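Local coordinates for phosphoribosylglycinamide synthetase (Anaerococcus prevotii, PDB 4DIM), which probably binds ATP and a metal ion and acts as a ligase of the ATP-grasp type, at residues 115-120 and 251-256; 127-132 and 182-187. All coordinates share one frame; numbering follows the deposited sequence.

Contact 1: 115-120 and 251-256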
ATOM      1  N   GLU A 115      16.021   0.549 -13.115  1.00 86.18           N
ATOM      2  CA  GLU A 115      16.983  -0.134 -13.976  1.00 88.34           C
ATOM      3  C   GLU A 115      16.272  -1.316 -14.667  1.00 92.41           C
ATOM      4  O   GLU A 115      16.485  -1.582 -15.847  1.00 94.54           O
ATOM      5  CB  GLU A 115      18.194  -0.610 -13.142  1.00 91.71           C
ATOM      6  CG  GLU A 115      19.386  -1.058 -13.976  1.00112.87           C
ATOM      7  CD  GLU A 115      20.512  -1.744 -13.219  1.00149.35           C
ATOM      8  OE1 GLU A 115      20.220  -2.550 -12.305  1.00156.67           O
ATOM      9  OE2 GLU A 115      21.688  -1.520 -13.588  1.00143.00           O
ATOM     10  N   ALA A 116      15.432  -2.019 -13.911  1.00 86.48           N
ATOM     11  CA  ALA A 116      14.634  -3.123 -14.416  1.00 87.28           C
ATOM     12  C   ALA A 116      13.580  -2.611 -15.368  1.00 89.34           C
ATOM     13  O   ALA A 116      13.351  -3.204 -16.411  1.00 92.86           O
ATOM     14  CB  ALA A 116      13.980  -3.860 -13.260  1.00 88.16           C
ATOM     15  N   PHE A 117      12.936  -1.519 -15.021  1.00 81.14           N
ATOM     16  CA  PHE A 117      11.930  -0.914 -15.878  1.00 78.66           C
ATOM     17  C   PHE A 117      12.524  -0.429 -17.189  1.00 85.45           C
ATOM     18  O   PHE A 117      11.832  -0.553 -18.187  1.00 87.12           O
ATOM     19  CB  PHE A 117      11.224   0.229 -15.137  1.00 77.16           C
ATOM     20  CG  PHE A 117      10.349  -0.166 -13.959  1.00 77.37           C
ATOM     21  CD1 PHE A 117      10.077  -1.507 -13.678  1.00 82.18           C
ATOM     22  CD2 PHE A 117       9.658   0.796 -13.232  1.00 75.60           C
ATOM     23  CE1 PHE A 117       9.200  -1.857 -12.637  1.00 82.13           C
ATOM     24  CE2 PHE A 117       8.763   0.436 -12.236  1.00 77.56           C
ATOM     25  CZ  PHE A 117       8.555  -0.884 -11.929  1.00 76.44           C
ATOM     26  N   LYS A 118      13.796   0.051 -17.258  1.00 83.61           N
ATOM     27  CA  LYS A 118      14.316   0.422 -18.590  1.00 84.40           C
ATOM     28  C   LYS A 118      14.561  -0.844 -19.415  1.00 89.16           C
ATOM     29  O   LYS A 118      14.168  -0.888 -20.584  1.00 93.24           O
ATOM     30  CB  LYS A 118      15.600   1.313 -18.545  1.00 86.27           C
ATOM     31  CG  LYS A 118      16.832   0.726 -17.846  1.00108.33           C
ATOM     32  CD  LYS A 118      18.165   1.348 -18.323  1.00130.71           C
ATOM     33  CE  LYS A 118      18.237   2.869 -18.392  1.00141.87           C
ATOM     34  NZ  LYS A 118      19.625   3.350 -18.692  1.00147.13           N
ATOM     35  N   LYS A 119      15.117  -1.889 -18.769  1.00 82.82           N
ATOM     36  CA  LYS A 119      15.490  -3.177 -19.362  1.00 85.20           C
ATOM     37  C   LYS A 119      14.275  -3.911 -19.939  1.00 89.76           C
ATOM     38  O   LYS A 119      14.326  -4.425 -21.059  1.00 91.31           O
ATOM     39  CB  LYS A 119      16.165  -4.052 -18.289  1.00 87.34           C
ATOM     40  CG  LYS A 119      16.666  -5.383 -18.787  1.00 93.54           C
ATOM     41  CD  LYS A 119      17.022  -6.321 -17.646  1.00 92.80           C
ATOM     42  CE  LYS A 119      17.288  -7.712 -18.176  1.00 98.01           C
ATOM     43  NZ  LYS A 119      17.663  -8.648 -17.091  1.00119.74           N
ATOM     44  N   TYR A 120      13.202  -3.966 -19.145  1.00 84.66           N
ATOM     45  CA  TYR A 120      11.931  -4.614 -19.490  1.00 84.60           C
ATOM     46  C   TYR A 120      10.917  -3.625 -20.093  1.00 89.32           C
ATOM     47  O   TYR A 120       9.808  -4.046 -20.453  1.00 89.64           O
ATOM     48  CB  TYR A 120      11.342  -5.335 -18.260  1.00 83.59           C
ATOM     49  CG  TYR A 120      12.118  -6.590 -17.928  1.00 86.43           C
ATOM     50  CD1 TYR A 120      11.966  -7.743 -18.685  1.00 91.35           C
ATOM     51  CD2 TYR A 120      13.116  -6.580 -16.963  1.00 87.06           C
ATOM     52  CE1 TYR A 120      12.755  -8.868 -18.462  1.00 94.61           C
ATOM     53  CE2 TYR A 120      13.826  -7.735 -16.653  1.00 91.08           C
ATOM     54  CZ  TYR A 120      13.675  -8.867 -17.436  1.00 99.73           C
ATOM     55  OH  TYR A 120      14.435  -9.998 -17.248  1.00103.69           O
ATOM     56  N   LYS A 251       6.652  -8.880 -13.583  1.00 77.30           N
ATOM     57  CA  LYS A 251       7.641  -9.768 -14.180  1.00 81.24           C
ATOM     58  C   LYS A 251       9.025  -9.092 -14.247  1.00 87.61           C
ATOM     59  O   LYS A 251       9.988  -9.733 -13.831  1.00 89.46           O
ATOM     60  CB  LYS A 251       7.200 -10.276 -15.549  1.00 86.27           C
ATOM     61  CG  LYS A 251       7.870 -11.624 -15.905  1.00107.09           C
ATOM     62  CD  LYS A 251       6.957 -12.627 -16.671  1.00115.68           C
ATOM     63  CE  LYS A 251       7.279 -14.088 -16.378  1.00118.78           C
ATOM     64  NZ  LYS A 251       8.499 -14.584 -17.100  1.00127.76           N
ATOM     65  N   ALA A 252       9.126  -7.785 -14.621  1.00 84.18           N
ATOM     66  CA  ALA A 252      10.419  -7.027 -14.624  1.00 85.11           C
ATOM     67  C   ALA A 252      11.181  -7.138 -13.286  1.00 94.15           C
ATOM     68  O   ALA A 252      12.412  -7.216 -13.265  1.00 99.13           O
ATOM     69  CB  ALA A 252      10.189  -5.545 -14.934  1.00 83.62           C
ATOM     70  N   LEU A 253      10.440  -7.153 -12.190  1.00 89.97           N
ATOM     71  CA  LEU A 253      10.959  -7.236 -10.837  1.00 89.81           C
ATOM     72  C   LEU A 253      10.947  -8.657 -10.232  1.00 94.11           C
ATOM     73  O   LEU A 253      11.533  -8.845  -9.167  1.00 95.44           O
ATOM     74  CB  LEU A 253      10.112  -6.311  -9.971  1.00 87.19           C
ATOM     75  CG  LEU A 253      10.195  -4.840 -10.325  1.00 91.50           C
ATOM     76  CD1 LEU A 253       9.098  -4.104  -9.659  1.00 89.36           C
ATOM     77  CD2 LEU A 253      11.531  -4.249  -9.914  1.00 95.55           C
ATOM     78  N   GLY A 254      10.287  -9.621 -10.872  1.00 89.96           N
ATOM     79  CA  GLY A 254      10.264 -10.999 -10.393  1.00 91.06           C
ATOM     80  C   GLY A 254       9.405 -11.261  -9.170  1.00 93.28           C
ATOM     81  O   GLY A 254       9.724 -12.152  -8.372  1.00 93.56           O
ATOM     82  N   LEU A 255       8.292 -10.517  -9.023  1.00 86.43           N
ATOM     83  CA  LEU A 255       7.415 -10.730  -7.894  1.00 85.97           C
ATOM     84  C   LEU A 255       6.584 -11.977  -8.090  1.00 90.17           C
ATOM     85  O   LEU A 255       6.129 -12.217  -9.201  1.00 92.31           O
ATOM     86  CB  LEU A 255       6.478  -9.548  -7.663  1.00 84.58           C
ATOM     87  CG  LEU A 255       7.051  -8.348  -6.944  1.00 90.81           C
ATOM     88  CD1 LEU A 255       7.775  -7.478  -7.902  1.00 93.69           C
ATOM     89  CD2 LEU A 255       5.961  -7.516  -6.353  1.00 93.80           C
ATOM     90  N   ASN A 256       6.338 -12.750  -7.017  1.00 85.38           N
ATOM     91  CA  ASN A 256       5.478 -13.915  -7.113  1.00 86.18           C
ATOM     92  C   ASN A 256       4.899 -14.307  -5.755  1.00 89.20           C
ATOM     93  O   ASN A 256       5.435 -13.931  -4.718  1.00 87.91           O
ATOM     94  CB  ASN A 256       6.256 -15.080  -7.715  1.00 90.64           C
ATOM     95  CG  ASN A 256       5.408 -16.233  -8.164  1.00101.77           C
ATOM     96  OD1 ASN A 256       4.239 -16.064  -8.513  1.00100.35           O
ATOM     97  ND2 ASN A 256       5.947 -17.442  -8.102  1.00 89.18           N
TER
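With CG anti to the carbonyl carbon in both Phe117 (chi1 -68°) and Leu253 (chi1 -64°), each CG is set beside its own backbone N, and from there the Phe117 ring and the Leu253 methyls meet, although neither CB starts out facing the opposite segment. They cross at a slant, Phe117 CE1 lying 3.7 Å from Leu253 CD1. Ala252 sits in the middle of the contact. Its CB packs 3.5 Å from Tyr120 CB and also reaches the edge of the Phe117 ring near CD1, at 4.2 Å. The CA of Ala252 makes an off-centre CH-pi contact with the Tyr120 ring, 4.0 Å from the centroid. Ala116 CB rests 3.7 Å from Ala252 O and also meets Leu253 CD2, at 4.2 Å. The small side chain of Ala252 lets its CA come within 5.6 Å of Tyr120 CA. Further out, Ile273 touches Phe117, while Met106, Cys107 and Leu276 touch Leu253. Within the ATP-grasp family region, the contact thus packs helix 110-120 against the last turn of helix 236-253, which ends at Gly254, whose positive phi (74°) belongs to a Schellman motif.

Contact 2: 127-132 and 182-187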
ATOM      1  N   HIS A 127      15.272   8.097 -14.937  1.00106.02           N
ATOM      2  CA  HIS A 127      16.251   8.925 -14.227  1.00105.88           C
ATOM      3  C   HIS A 127      17.676   8.611 -14.578  1.00107.51           C
ATOM      4  O   HIS A 127      18.047   7.478 -14.912  1.00105.37           O
ATOM      5  CB  HIS A 127      16.095   8.813 -12.698  1.00106.92           C
ATOM      6  CG  HIS A 127      16.597   7.535 -12.088  1.00112.11           C
ATOM      7  ND1 HIS A 127      17.901   7.387 -11.664  1.00115.75           N
ATOM      8  CD2 HIS A 127      15.928   6.400 -11.817  1.00115.24           C
ATOM      9  CE1 HIS A 127      17.982   6.170 -11.148  1.00116.51           C
ATOM     10  NE2 HIS A 127      16.813   5.545 -11.206  1.00116.29           N
ATOM     11  N   PHE A 128      18.498   9.631 -14.383  1.00105.64           N
ATOM     12  CA  PHE A 128      19.926   9.529 -14.612  1.00108.47           C
ATOM     13  C   PHE A 128      20.705  10.038 -13.397  1.00113.37           C
ATOM     14  O   PHE A 128      20.389  11.095 -12.838  1.00109.67           O
ATOM     15  CB  PHE A 128      20.295  10.295 -15.894  1.00110.78           C
ATOM     16  CG  PHE A 128      19.978   9.481 -17.123  1.00112.81           C
ATOM     17  CD1 PHE A 128      20.765   8.390 -17.473  1.00117.06           C
ATOM     18  CD2 PHE A 128      18.822   9.714 -17.846  1.00115.81           C
ATOM     19  CE1 PHE A 128      20.454   7.606 -18.583  1.00120.04           C
ATOM     20  CE2 PHE A 128      18.502   8.926 -18.960  1.00121.04           C
ATOM     21  CZ  PHE A 128      19.331   7.886 -19.332  1.00120.65           C
ATOM     22  N   VAL A 129      21.733   9.257 -13.011  1.00115.01           N
ATOM     23  CA  VAL A 129      22.630   9.545 -11.870  1.00116.62           C
ATOM     24  C   VAL A 129      23.858  10.352 -12.400  1.00120.47           C
ATOM     25  O   VAL A 129      24.939   9.810 -12.596  1.00121.88           O
ATOM     26  CB  VAL A 129      23.042   8.269 -11.057  1.00123.66           C
ATOM     27  CG1 VAL A 129      22.008   7.931  -9.984  1.00122.18           C
ATOM     28  CG2 VAL A 129      23.277   7.048 -11.956  1.00126.12           C
ATOM     29  N   VAL A 130      23.629  11.645 -12.674  1.00116.29           N
ATOM     30  CA  VAL A 130      24.603  12.617 -13.194  1.00118.15           C
ATOM     31  C   VAL A 130      25.732  12.938 -12.150  1.00126.16           C
ATOM     32  O   VAL A 130      25.481  12.944 -10.949  1.00125.73           O
ATOM     33  CB  VAL A 130      23.850  13.923 -13.642  1.00121.40           C
ATOM     34  CG1 VAL A 130      22.942  14.485 -12.552  1.00119.56           C
ATOM     35  CG2 VAL A 130      24.800  15.007 -14.117  1.00123.04           C
ATOM     36  N   ARG A 131      26.969  13.205 -12.624  1.00126.50           N
ATOM     37  CA  ARG A 131      28.127  13.596 -11.772  1.00128.35           C
ATOM     38  C   ARG A 131      28.770  14.958 -12.216  1.00131.70           C
ATOM     39  O   ARG A 131      29.604  15.465 -11.474  1.00130.29           O
ATOM     40  CB  ARG A 131      29.207  12.477 -11.715  1.00130.55           C
ATOM     41  CG  ARG A 131      28.920  11.474 -10.594  1.00145.28           C
ATOM     42  CD  ARG A 131      29.643  10.141 -10.688  1.00160.24           C
ATOM     43  NE  ARG A 131      29.179   9.213  -9.648  1.00169.65           N
ATOM     44  CZ  ARG A 131      29.667   7.993  -9.424  1.00189.47           C
ATOM     45  NH1 ARG A 131      30.662   7.517 -10.169  1.00183.25           N
ATOM     46  NH2 ARG A 131      29.166   7.238  -8.451  1.00173.63           N
ATOM     47  N   ASN A 132      28.342  15.565 -13.360  1.00129.83           N
ATOM     48  CA  ASN A 132      28.872  16.849 -13.879  1.00131.89           C
ATOM     49  C   ASN A 132      27.911  17.532 -14.890  1.00135.93           C
ATOM     50  O   ASN A 132      27.054  16.859 -15.464  1.00135.36           O
ATOM     51  CB  ASN A 132      30.246  16.630 -14.573  1.00135.01           C
ATOM     52  CG  ASN A 132      30.268  15.430 -15.496  1.00145.73           C
ATOM     53  OD1 ASN A 132      29.642  15.447 -16.553  1.00135.52           O
ATOM     54  ND2 ASN A 132      30.931  14.337 -15.100  1.00135.43           N
ATOM     55  N   ARG A 182      27.291  13.972  -1.237  1.00 96.47           N
ATOM     56  CA  ARG A 182      27.692  13.029  -2.273  1.00 96.63           C
ATOM     57  C   ARG A 182      28.361  13.780  -3.425  1.00102.28           C
ATOM     58  O   ARG A 182      28.293  15.007  -3.457  1.00101.66           O
ATOM     59  CB  ARG A 182      26.438  12.253  -2.810  1.00 93.49           C
ATOM     60  CG  ARG A 182      25.434  11.733  -1.773  1.00107.21           C
ATOM     61  CD  ARG A 182      25.595  10.251  -1.496  1.00135.61           C
ATOM     62  NE  ARG A 182      24.728   9.753  -0.420  1.00148.34           N
ATOM     63  CZ  ARG A 182      24.951   9.902   0.887  1.00163.60           C
ATOM     64  NH1 ARG A 182      25.997  10.600   1.319  1.00150.92           N
ATOM     65  NH2 ARG A 182      24.099   9.400   1.771  1.00154.60           N
ATOM     66  N   ASP A 183      28.982  13.064  -4.389  1.00101.98           N
ATOM     67  CA  ASP A 183      29.522  13.728  -5.598  1.00104.97           C
ATOM     68  C   ASP A 183      28.493  13.685  -6.738  1.00108.98           C
ATOM     69  O   ASP A 183      28.808  14.123  -7.844  1.00110.01           O
ATOM     70  CB  ASP A 183      30.866  13.126  -6.081  1.00110.47           C
ATOM     71  CG  ASP A 183      30.831  11.784  -6.824  1.00121.39           C
ATOM     72  OD1 ASP A 183      31.933  11.267  -7.177  1.00125.73           O
ATOM     73  OD2 ASP A 183      29.714  11.246  -7.045  1.00117.08           O
ATOM     74  N   TYR A 184      27.285  13.144  -6.494  1.00103.56           N
ATOM     75  CA  TYR A 184      26.315  13.019  -7.556  1.00102.04           C
ATOM     76  C   TYR A 184      24.967  13.537  -7.148  1.00106.18           C
ATOM     77  O   TYR A 184      24.666  13.786  -5.983  1.00104.37           O
ATOM     78  CB  TYR A 184      26.229  11.565  -8.028  1.00102.43           C
ATOM     79  CG  TYR A 184      25.636  10.623  -7.020  1.00102.37           C
ATOM     80  CD1 TYR A 184      24.296  10.246  -7.092  1.00102.35           C
ATOM     81  CD2 TYR A 184      26.406  10.098  -5.992  1.00104.24           C
ATOM     82  CE1 TYR A 184      23.724   9.416  -6.130  1.00102.74           C
ATOM     83  CE2 TYR A 184      25.847   9.269  -5.018  1.00104.36           C
ATOM     84  CZ  TYR A 184      24.504   8.917  -5.099  1.00112.49           C
ATOM     85  OH  TYR A 184      23.951   8.078  -4.154  1.00116.08           O
ATOM     86  N   CYS A 185      24.168  13.684  -8.178  1.00104.64           N
ATOM     87  CA  CYS A 185      22.840  14.228  -8.274  1.00103.33           C
ATOM     88  C   CYS A 185      21.935  13.246  -9.026  1.00103.46           C
ATOM     89  O   CYS A 185      22.411  12.352  -9.736  1.00102.27           O
ATOM     90  CB  CYS A 185      22.930  15.549  -9.035  1.00106.46           C
ATOM     91  SG  CYS A 185      22.255  16.957  -8.147  1.00111.22           S
ATOM     92  N   ILE A 186      20.625  13.469  -8.939  1.00 96.66           N
ATOM     93  CA  ILE A 186      19.686  12.706  -9.721  1.00 94.79           C
ATOM     94  C   ILE A 186      18.879  13.726 -10.481  1.00 98.15           C
ATOM     95  O   ILE A 186      18.372  14.697  -9.912  1.00 94.62           O
ATOM     96  CB  ILE A 186      18.838  11.676  -8.916  1.00 96.04           C
ATOM     97  CG1 ILE A 186      19.727  10.440  -8.617  1.00 98.92           C
ATOM     98  CG2 ILE A 186      17.593  11.213  -9.697  1.00 93.12           C
ATOM     99  CD1 ILE A 186      19.197   9.483  -7.619  1.00110.30           C
ATOM    100  N   VAL A 187      18.880  13.561 -11.793  1.00 99.09           N
ATOM    101  CA  VAL A 187      18.020  14.336 -12.683  1.00100.83           C
ATOM    102  C   VAL A 187      16.942  13.328 -13.093  1.00 99.86           C
ATOM    103  O   VAL A 187      17.255  12.227 -13.571  1.00 98.04           O
ATOM    104  CB  VAL A 187      18.726  15.062 -13.867  1.00108.22           C
ATOM    105  CG1 VAL A 187      19.394  14.083 -14.842  1.00110.10           C
ATOM    106  CG2 VAL A 187      17.736  15.954 -14.596  1.00107.53           C
TER
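Phe128 and Val187 grip each other through a pair of backbone bonds, the antiparallel hydrogen-bonded pair that joins edge strand 127-128 to strand 186-189 in a four-stranded antiparallel sheet of the ATP-grasp region. Phe128 N gives to Val187 O at 3.0 Å, and Val187 N returns the bond to Phe128 O at 3.1 Å. Farther along, Cys185 N reaches Val130 O at 3.2 Å. Side chains then pack to both sides of the backbones. Val129 CG1 lies beside Ile186 CG1, 3.7 Å away, the two side chains pointing the same way, whereas Val130 CG1 meets Cys185 CB, also at 3.7 Å, with Val187 CG1 farther off at 4.2 Å. At the exposed end, Arg131 CG lies 3.7 Å from Tyr184 CB. Arg131 NE comes 3.3 Å from Asp183 OD2, a salt bridge in which no guanidinium N-H is directed at the carboxylate oxygen, which sits well to one side of the guanidinium plane. In the next shell, Leu136 and Ala139 of helix 133-141 pack on Val187, and Phe173 of helix 166-179 on Val130 and Cys185. Tyr111 of helix 110-120 touches Val129 and Ile186, and its OH is hydrogen-bonded to Tyr184 OH.

From the N terminus, helix 110-120 supplies the first half of contact 1, and strand 127-128 follows it directly to begin contact 2. The chain then runs through helix 133-141, strands 147-150 and 161-163 and helix 166-179 before 182-187 returns to close the inner loop. Strand 186-189 leads on into the eight-stranded antiparallel sheet, and helix 236-253 brings 251-256 back to 115-120, closing the outer loop. Contact 2 therefore lies within the span of contact 1, and the loops do not cross. The inner closure completes the edge of the four-stranded sheet; the outer one ties helix 110-120, which also packs against that sheet, to the end of helix 236-253, which leads into strand 258-267 of the eight-stranded sheet.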